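Long-range contact in protein phosphatase 2C (Toxoplasma gondii, PDB 3D8K), which probably hydrolyses phosphoserine and phosphothreonine in proteins, as a member of the metal-dependent PP2C phosphatase family: residues C[32-36]-C[314-318]. Residues are numbered along the deposited sequence.
Sequences SDDVV and KNIST
Asn315 lays its carboxamide against the bend at residues 32-34, its CG lying 3.8 Å from Asp34 OD1. Residues 34-36 and 315-318 are extended and run the same way, with CA pairs Ser32-Asn315 at 6.0 Å and Asp34-Ser317 at 7.3 Å; Ser32 (psi 40) and Asp33 (phi/psi -89/-20) turn the chain before Asp34. With chi1 in p, Asn315 brings OD1 to 2.9 Å from Asp33 N, a hydrogen bond with an N-H...O angle of 146°. Asp34, also p, accepts a 2.8 Å hydrogen bond from Ser317 OG (chi1 m) on OD1. Beyond them, Val36 CG1 reaches Ser317 CB at 4.5 Å. Val35 points away, against helix 61-74, and Ile316, also directed away, packs on helix 296-309, so the contact lies between the two sheets of the PP2C sandwich, where strands 35-41 and 316-322 begin. Residues 314-317, KNIS, resemble the family DNxS motif, with lysine where relatives carry a metal-binding aspartate; Lys314 NZ forms a weak, long ion pair with Asp55. Polar side chains thus join the sheets here, pairing a backbone amide and one oxygen of a buried carboxylate.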
# COMPACT_ATOMS: atom_id res chain seq x y z
N SER C 32 35.40 12.37 19.16
CA SER C 32 34.12 12.42 18.45
C SER C 32 34.23 11.63 17.16
O SER C 32 33.70 12.03 16.13
CB SER C 32 33.75 13.87 18.13
OG SER C 32 34.74 14.48 17.30
N ASP C 33 34.92 10.49 17.24
CA ASP C 33 35.17 9.63 16.09
C ASP C 33 34.13 8.56 15.79
O ASP C 33 34.07 8.07 14.67
CB ASP C 33 36.53 8.92 16.25
CG ASP C 33 37.71 9.88 16.26
OD1 ASP C 33 38.83 9.42 16.55
OD2 ASP C 33 37.51 11.09 15.97
N ASP C 34 33.30 8.20 16.76
CA ASP C 34 32.32 7.15 16.53
C ASP C 34 30.93 7.57 16.08
O ASP C 34 30.47 8.67 16.36
CB ASP C 34 32.21 6.26 17.78
CG ASP C 34 31.98 7.04 19.04
OD1 ASP C 34 32.22 6.48 20.14
OD2 ASP C 34 31.57 8.22 18.95
N VAL C 35 30.28 6.68 15.35
CA VAL C 35 28.95 6.90 14.83
C VAL C 35 28.12 5.66 15.14
O VAL C 35 28.65 4.55 15.16
CB VAL C 35 29.00 7.10 13.30
CG1 VAL C 35 27.67 7.66 12.80
CG2 VAL C 35 30.16 8.02 12.94
N VAL C 36 26.83 5.85 15.40
CA VAL C 36 26.00 4.70 15.71
C VAL C 36 24.69 4.67 14.96
O VAL C 36 24.00 5.68 14.84
CB VAL C 36 25.70 4.59 17.23
CG1 VAL C 36 26.41 5.72 17.95
CG2 VAL C 36 24.21 4.58 17.49
N LYS C 314 39.32 7.92 25.57
CA LYS C 314 38.88 7.97 24.18
C LYS C 314 37.47 8.57 24.23
O LYS C 314 37.10 9.22 25.21
CB LYS C 314 38.85 6.54 23.64
CG LYS C 314 39.00 6.39 22.13
CD LYS C 314 39.33 4.94 21.79
CE LYS C 314 39.48 4.70 20.30
NZ LYS C 314 39.88 3.28 20.01
N ASN C 315 36.70 8.37 23.16
CA ASN C 315 35.33 8.88 23.14
C ASN C 315 34.40 7.78 23.69
O ASN C 315 34.81 6.63 23.84
CB ASN C 315 34.94 9.29 21.71
CG ASN C 315 35.49 8.34 20.66
OD1 ASN C 315 35.53 8.68 19.47
ND2 ASN C 315 35.91 7.15 21.08
N ILE C 316 33.15 8.14 24.00
CA ILE C 316 32.22 7.17 24.58
C ILE C 316 30.84 7.11 23.90
O ILE C 316 30.18 8.12 23.70
CB ILE C 316 32.01 7.48 26.09
CG1 ILE C 316 33.36 7.47 26.81
CG2 ILE C 316 31.06 6.47 26.72
CD1 ILE C 316 33.29 7.96 28.23
N SER C 317 30.40 5.90 23.56
CA SER C 317 29.10 5.72 22.95
C SER C 317 28.43 4.46 23.46
O SER C 317 29.06 3.42 23.59
CB SER C 317 29.23 5.68 21.43
OG SER C 317 29.62 6.95 20.96
N THR C 318 27.14 4.58 23.74
CA THR C 318 26.40 3.45 24.28
C THR C 318 25.09 3.18 23.55
O THR C 318 24.51 4.07 22.91
CB THR C 318 26.11 3.67 25.78
OG1 THR C 318 25.23 4.79 25.94
CG2 THR C 318 27.41 3.96 26.52